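Local coordinates for protein ADP-ribosylglycohydrolase (Thermus thermophilus, PDB 2YZV) that belongs to the ADP-ribosylglycohydrolase family, an all-helical fold, and holds two neighbouring magnesium ions in this model, at residues A[30-33]-A[34-37]; A[70-73]-A[74-77]; A[139-142]-A[143-146]; A[249-252]-A[253-256]. All coordinates share one frame; numbering follows the deposited sequence.

Contact 1. Residues A[30-33]-A[34-37]; sequences GLPK and GTFP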
# COMPACT_ATOMS: atom_id res chain seq x y z
N GLY A 30 -8.42 7.75 -12.71
CA GLY A 30 -9.66 8.41 -13.11
C GLY A 30 -10.28 7.95 -14.42
O GLY A 30 -11.37 8.39 -14.77
N LEU A 31 -9.59 7.07 -15.14
CA LEU A 31 -10.12 6.58 -16.42
C LEU A 31 -10.99 5.35 -16.21
O LEU A 31 -10.62 4.45 -15.46
CB LEU A 31 -8.99 6.22 -17.38
CG LEU A 31 -7.97 7.31 -17.74
CD1 LEU A 31 -7.00 6.75 -18.76
CD2 LEU A 31 -8.68 8.54 -18.29
N PRO A 32 -12.15 5.30 -16.87
CA PRO A 32 -13.03 4.13 -16.71
C PRO A 32 -12.40 2.91 -17.36
O PRO A 32 -11.75 3.01 -18.41
CB PRO A 32 -14.31 4.56 -17.43
CG PRO A 32 -14.31 6.04 -17.26
CD PRO A 32 -12.87 6.40 -17.54
N LYS A 33 -12.58 1.75 -16.74
CA LYS A 33 -12.03 0.51 -17.26
C LYS A 33 -12.46 0.25 -18.71
O LYS A 33 -13.59 0.55 -19.09
CB LYS A 33 -12.47 -0.67 -16.38
CG LYS A 33 -11.92 -2.02 -16.81
CD LYS A 33 -12.43 -3.14 -15.91
CE LYS A 33 -11.85 -4.48 -16.33
NZ LYS A 33 -12.40 -5.60 -15.52
N GLY A 34 -11.54 -0.28 -19.51
CA GLY A 34 -11.84 -0.61 -20.89
C GLY A 34 -12.04 0.54 -21.87
O GLY A 34 -12.56 0.32 -22.96
N THR A 35 -11.64 1.75 -21.49
CA THR A 35 -11.80 2.89 -22.39
C THR A 35 -10.45 3.41 -22.86
O THR A 35 -10.37 4.42 -23.57
CB THR A 35 -12.54 4.06 -21.70
OG1 THR A 35 -11.76 4.55 -20.60
CG2 THR A 35 -13.90 3.61 -21.18
N PHE A 36 -9.38 2.72 -22.48
CA PHE A 36 -8.03 3.12 -22.85
C PHE A 36 -7.15 1.91 -23.18
O PHE A 36 -7.38 0.81 -22.66
CB PHE A 36 -7.41 3.93 -21.71
CG PHE A 36 -7.36 3.19 -20.40
CD1 PHE A 36 -6.29 2.37 -20.08
CD2 PHE A 36 -8.42 3.30 -19.50
CE1 PHE A 36 -6.26 1.66 -18.88
CE2 PHE A 36 -8.41 2.60 -18.29
CZ PHE A 36 -7.33 1.77 -17.99
N PRO A 37 -6.15 2.10 -24.05
CA PRO A 37 -5.23 1.03 -24.45
C PRO A 37 -4.49 0.45 -23.25
O PRO A 37 -4.19 1.17 -22.30
CB PRO A 37 -4.28 1.73 -25.41
CG PRO A 37 -5.17 2.78 -26.03
CD PRO A 37 -5.89 3.32 -24.83

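Contact 2. Residues A[70-73]-A[74-77]; sequences LQRG and FDPK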
# COMPACT_ATOMS: atom_id res chain seq x y z
N LEU A 70 11.87 5.13 11.35
CA LEU A 70 13.31 5.03 11.53
C LEU A 70 13.86 6.04 12.52
O LEU A 70 14.85 5.77 13.21
CB LEU A 70 14.03 5.18 10.19
CG LEU A 70 13.81 4.04 9.18
CD1 LEU A 70 14.42 4.42 7.84
CD2 LEU A 70 14.44 2.76 9.72
N GLN A 71 13.23 7.21 12.61
CA GLN A 71 13.71 8.25 13.52
C GLN A 71 13.15 8.18 14.94
O GLN A 71 13.77 8.70 15.87
CB GLN A 71 13.44 9.64 12.93
CG GLN A 71 14.25 10.74 13.60
CD GLN A 71 13.87 12.13 13.12
OE1 GLN A 71 12.78 12.62 13.42
NE2 GLN A 71 14.75 12.76 12.37
N ARG A 72 11.99 7.56 15.12
CA ARG A 72 11.43 7.49 16.46
C ARG A 72 10.42 6.38 16.72
O ARG A 72 9.47 6.56 17.48
CB ARG A 72 10.82 8.84 16.84
CG ARG A 72 9.89 9.41 15.79
CD ARG A 72 10.13 10.91 15.65
NE ARG A 72 9.94 11.61 16.92
CZ ARG A 72 10.13 12.92 17.08
NH1 ARG A 72 10.50 13.67 16.05
NH2 ARG A 72 9.94 13.48 18.27
N GLY A 73 10.65 5.22 16.11
CA GLY A 73 9.76 4.09 16.30
C GLY A 73 8.33 4.42 15.91
O GLY A 73 8.11 5.23 15.01
N PHE A 74 7.37 3.79 16.58
CA PHE A 74 5.96 4.04 16.27
C PHE A 74 5.48 5.27 17.03
O PHE A 74 5.18 5.20 18.23
CB PHE A 74 5.11 2.83 16.65
CG PHE A 74 3.74 2.87 16.05
CD1 PHE A 74 3.55 2.56 14.71
CD2 PHE A 74 2.64 3.27 16.81
CE1 PHE A 74 2.29 2.66 14.13
CE2 PHE A 74 1.38 3.37 16.24
CZ PHE A 74 1.20 3.06 14.89
N ASP A 75 5.38 6.39 16.32
CA ASP A 75 4.98 7.66 16.90
C ASP A 75 3.98 8.37 15.98
O ASP A 75 4.38 9.14 15.11
CB ASP A 75 6.24 8.51 17.11
CG ASP A 75 5.97 9.83 17.78
OD1 ASP A 75 6.96 10.53 18.11
OD2 ASP A 75 4.79 10.19 17.98
N PRO A 76 2.67 8.10 16.16
CA PRO A 76 1.64 8.72 15.33
C PRO A 76 1.70 10.25 15.30
O PRO A 76 1.41 10.87 14.28
CB PRO A 76 0.34 8.20 15.95
CG PRO A 76 0.74 6.83 16.40
CD PRO A 76 2.08 7.10 17.06
N LYS A 77 2.06 10.86 16.43
CA LYS A 77 2.15 12.31 16.47
C LYS A 77 3.20 12.78 15.46
O LYS A 77 2.96 13.70 14.70
CB LYS A 77 2.52 12.78 17.88
CG LYS A 77 2.69 14.28 17.99
CD LYS A 77 3.02 14.71 19.41
CE LYS A 77 3.21 16.22 19.49
NZ LYS A 77 2.01 16.94 18.97
O HOH W 1 6.36 6.62 13.55

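Contact 3. Residues A[139-142]-A[143-146]; sequences LAYE and NHPD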
# COMPACT_ATOMS: atom_id res chain seq x y z
N LEU A 139 7.53 -3.68 7.40
CA LEU A 139 8.96 -3.95 7.23
C LEU A 139 9.72 -3.81 8.54
O LEU A 139 10.60 -4.62 8.85
CB LEU A 139 9.57 -3.01 6.19
CG LEU A 139 9.76 -3.58 4.77
CD1 LEU A 139 8.43 -4.02 4.19
CD2 LEU A 139 10.39 -2.51 3.90
N ALA A 140 9.39 -2.78 9.32
CA ALA A 140 10.07 -2.53 10.58
C ALA A 140 9.48 -3.25 11.79
O ALA A 140 10.21 -3.63 12.71
CB ALA A 140 10.13 -1.03 10.85
N TYR A 141 8.17 -3.45 11.80
CA TYR A 141 7.52 -4.11 12.93
C TYR A 141 6.94 -5.48 12.62
O TYR A 141 6.01 -5.94 13.29
CB TYR A 141 6.44 -3.18 13.50
CG TYR A 141 7.02 -2.00 14.25
CD1 TYR A 141 7.35 -2.11 15.60
CD2 TYR A 141 7.29 -0.80 13.60
CE1 TYR A 141 7.93 -1.05 16.29
CE2 TYR A 141 7.88 0.27 14.28
CZ TYR A 141 8.19 0.13 15.63
OH TYR A 141 8.78 1.17 16.31
N GLU A 142 7.51 -6.14 11.62
CA GLU A 142 7.07 -7.46 11.19
C GLU A 142 6.88 -8.45 12.34
O GLU A 142 5.89 -9.18 12.38
CB GLU A 142 8.10 -8.06 10.23
CG GLU A 142 7.71 -9.42 9.69
CD GLU A 142 8.91 -10.23 9.23
OE1 GLU A 142 9.87 -9.63 8.71
OE2 GLU A 142 8.88 -11.47 9.37
N ASN A 143 7.82 -8.45 13.26
CA ASN A 143 7.80 -9.40 14.37
C ASN A 143 7.11 -8.95 15.66
O ASN A 143 7.02 -9.72 16.61
CB ASN A 143 9.24 -9.82 14.67
CG ASN A 143 9.99 -10.20 13.42
OD1 ASN A 143 9.57 -11.09 12.68
ND2 ASN A 143 11.10 -9.52 13.16
N HIS A 144 6.62 -7.71 15.68
CA HIS A 144 5.95 -7.21 16.86
C HIS A 144 4.65 -7.97 17.09
O HIS A 144 3.85 -8.15 16.18
CB HIS A 144 5.64 -5.72 16.71
CG HIS A 144 5.32 -5.04 18.00
ND1 HIS A 144 6.23 -4.25 18.67
CD2 HIS A 144 4.20 -5.05 18.76
CE1 HIS A 144 5.68 -3.81 19.79
NE2 HIS A 144 4.45 -4.28 19.87
N PRO A 145 4.42 -8.45 18.33
CA PRO A 145 3.21 -9.20 18.64
C PRO A 145 1.93 -8.39 18.41
O PRO A 145 0.86 -8.96 18.17
CB PRO A 145 3.40 -9.57 20.11
CG PRO A 145 4.20 -8.41 20.64
CD PRO A 145 5.23 -8.22 19.54
N ASP A 146 2.03 -7.07 18.48
CA ASP A 146 0.88 -6.20 18.29
C ASP A 146 0.88 -5.52 16.93
O ASP A 146 0.33 -4.44 16.79
CB ASP A 146 0.83 -5.12 19.38
CG ASP A 146 0.88 -5.69 20.78
OD1 ASP A 146 0.23 -6.72 21.02
OD2 ASP A 146 1.56 -5.09 21.63
O HOH W 2 9.73 -6.52 14.10
O HOH W 3 3.86 -10.00 14.02
O HOH W 4 12.20 -9.43 10.35

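Contact 4. Residues A[249-252]-A[253-256]; sequences GGDA and DTVG. With MG (magnesium ion), chain B; MG (magnesium ion), chain C.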
# COMPACT_ATOMS: atom_id res chain seq x y z
N GLY A 249 -8.27 0.83 -14.18
CA GLY A 249 -8.54 2.25 -14.20
C GLY A 249 -9.01 2.75 -12.85
O GLY A 249 -8.68 2.15 -11.81
N GLY A 250 -9.78 3.83 -12.84
CA GLY A 250 -10.26 4.37 -11.58
C GLY A 250 -9.11 4.83 -10.70
O GLY A 250 -8.22 5.54 -11.16
N ASP A 251 -9.13 4.42 -9.44
CA ASP A 251 -8.08 4.80 -8.50
C ASP A 251 -6.92 3.83 -8.70
O ASP A 251 -6.48 3.15 -7.77
CB ASP A 251 -8.61 4.72 -7.07
CG ASP A 251 -7.80 5.56 -6.10
OD1 ASP A 251 -7.26 6.60 -6.52
OD2 ASP A 251 -7.73 5.19 -4.91
N ALA A 252 -6.42 3.80 -9.93
CA ALA A 252 -5.35 2.89 -10.33
C ALA A 252 -4.01 3.07 -9.62
O ALA A 252 -3.28 2.10 -9.45
CB ALA A 252 -5.14 2.99 -11.83
N ASP A 253 -3.69 4.29 -9.22
CA ASP A 253 -2.43 4.51 -8.53
C ASP A 253 -2.43 3.77 -7.19
O ASP A 253 -1.43 3.16 -6.81
CB ASP A 253 -2.19 6.01 -8.28
CG ASP A 253 -3.31 6.68 -7.50
OD1 ASP A 253 -3.00 7.57 -6.68
OD2 ASP A 253 -4.49 6.33 -7.70
N THR A 254 -3.55 3.81 -6.50
CA THR A 254 -3.65 3.16 -5.20
C THR A 254 -3.86 1.66 -5.29
O THR A 254 -3.32 0.91 -4.48
CB THR A 254 -4.76 3.81 -4.37
OG1 THR A 254 -4.53 5.22 -4.31
CG2 THR A 254 -4.75 3.25 -2.95
N VAL A 255 -4.64 1.20 -6.27
CA VAL A 255 -4.82 -0.24 -6.43
C VAL A 255 -3.45 -0.78 -6.83
O VAL A 255 -3.02 -1.83 -6.36
CB VAL A 255 -5.86 -0.56 -7.53
CG1 VAL A 255 -5.84 -2.06 -7.85
CG2 VAL A 255 -7.25 -0.17 -7.05
N GLY A 256 -2.76 -0.05 -7.70
CA GLY A 256 -1.44 -0.47 -8.12
C GLY A 256 -0.46 -0.50 -6.95
O GLY A 256 0.36 -1.41 -6.84
MG MG B . -5.30 7.13 -5.45
MG MG C . -2.17 8.73 -5.31

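Contact 1. Residues A[30-33]-A[34-37]
The carbonyl oxygen of Pro32 is gripped twice by Thr35, closing the type II beta turn that runs from Pro32 to Thr35. The stronger hold is the hydroxyl: Thr35 OG1 donates to Pro32 O over 2.7 Å, approaching with a C=O...donor angle of 138° and tilted modestly from the carbonyl plane. The backbone bond of the turn, from Thr35 N to the same oxygen, is weak at 3.3 Å, so the side chain probably does much of the closing. It can do so because OG1 sits between the backbone N and carbonyl carbon of Thr35 (chi1 64°), facing back across the turn. Gly34 takes the third position with positive phi, as suits a type II turn. Lys33 leads away from the turn as an extended chain, past Leu248, to Pro214 O, which its NZ hydrogen-bonds. Past the turn, Phe36 folds back toward Leu31, and its ring also rests near Val28 and Asn247. Leu31 CB lies 3.7 Å from Phe36 CD2, and Leu31 CD1 reaches the same ring carbon at 3.8 Å, the two side chains crossing at a slant. The ring edge also meets the turn's oxygen: Phe36 CE2 comes within 3.4 Å of Pro32 O, near the ring plane.

Contact 2. Residues A[70-73]-A[74-77]
The corner between helix 57-72 and helix 76-89 is spanned by a salt bridge from Arg72 to Asp75, the residue at the N-cap position of the second helix. Arg72 NE stands 3.4 Å from Asp75 OD1, a long pairing, with the guanidinium and carboxylate planes turned 73° apart; only NE comes near OD1, and the pair is not two-pronged. Arg72 CG lies between its own backbone N and carbonyl carbon (chi1 50°), and the chain then bends at the next two torsions; this carries the aliphatic part past Asp75, with CG 4.0 Å from Asp75 CB. The far end of the arginine has a second acidic partner, Asp78, which forms a salt bridge with NH1. Asp75 divides its carboxylate in turn: OD1 faces the arginine, while OD2 caps the helix start through a weak hydrogen bond from Asp78 N.

Gly73 makes the bend with positive phi. Inside the bend a water donates to Gly73 O at 2.7 Å and accepts from Asp75 N at 2.9 Å, linking two backbone groups across the corner. Phe74 turns the other way and plants its ring on helices 135-141 and 147-156, while Pro76 packs on the loop residues Pro118, Tyr119 and Thr157; on the helix 57-72 side, Leu70 lies against helix 283-298.

Contact 3. Residues A[139-142]-A[143-146]
Tyr141 CG lies beside its backbone N, opposite the carbonyl carbon (chi1 -73°), while His144 holds CG opposite its own N (chi1 -163°); the two side chains thereby lie side by side, pointing the same way, from the ends of a type I beta turn, Tyr141 to His144, that leaves helix 135-141. Their contact is at the Tyr141 edge, where CD1 comes 3.9 Å from His144 ND1, near the tyrosine plane. The ring planes are inclined at 62°. Both side chains also touch Leu150 of helix 147-156, the next helix along the chain.

The turn itself is closed by His144 N donating to Tyr141 O over 3.0 Å. His144 NE2 looks onward to Asp146 OD2, a weak hydrogen bond at 3.5 Å. On the other side of the turn the polar ends of Glu142 and Asn143 gather. Glu142 OE2 and Asn143 OD1, both acceptors, stand only 3.4 Å apart, and Arg180 reconciles them by offering NE to the glutamate and NH2 to the asparagine. Arg11 of helix 4-26 forms a salt bridge with OE1, so the buried carboxylate faces two arginines, which would probably favour its ionised form. One water completes the link between these neighbours, donating to Glu142 OE1 at 2.9 Å and accepting from Asn143 ND2 at 3.0 Å.

Contact 4. Residues A[249-252]-A[253-256]
Asp251, Asp253 and Thr254 meet around the magnesium ion of chain B at the start of helix 252-267. Asp251 binds it through OD1 at 2.3 Å and Thr254 through the hydroxyl OG1 at 2.4 Å. Asp253 binds it through OD2 at 2.5 Å, with OD1 farther off, a long bond at 2.6 Å. Asp253 OD1 binds the second magnesium, of chain C, at 2.0 Å, so the carboxylate bridges the pair; Thr56 and Asp58 supply further ligands there. With CG between its backbone N and carbonyl carbon (chi1 57°), Asp253 turns its carboxylate across to both metals.

One shell out, Asn128 ND2 hydrogen-bonds the other oxygen of Asp251, OD2, leaving OD1 for the metal. Thr254 OG1 is hydrogen-bonded to Asp58 OD2, which ties the two metal sites together. Behind the ligands lies the helix start: Asp251, at the N-cap position, is the centre of an inverse gamma turn, and its carbonyl oxygen takes Val255 N at 3.1 Å. Ala252 O receives Gly256 N at 2.8 Å, continuing the helix.

Asp251 OD1 and Asp253 OD2 lie only 3.0 Å apart, their carboxylates turned 74° against each other. Two acidic oxygens so close would be expected to repel, and the shared magnesium probably offsets this, so the bound ion may help to steady this helix start.

Along the chain the contacts follow one another from 1 to 4, yet they form two pairs on opposite sides of the chain's centre. Contacts 1 and 4 have centres 11 Å apart and touch: Gly30 N lies 2.7 Å from Gly250 O and Leu31 O 2.8 Å from Gly250 N, both probable hydrogen bonds. The loop ahead of helix 57-72 thus meets the loop leading into helix 252-267. Contacts 2 and 3 lie 14 Å apart between centres, with the Tyr141 hydroxyl against the Gly73-Phe74 backbone and both beside helices 147-156 and 283-298. About 39 Å separates the centres of contacts 1 and 2, so the metal site and the loop beside it lie on the other side of the helical body from the two helix-end turns.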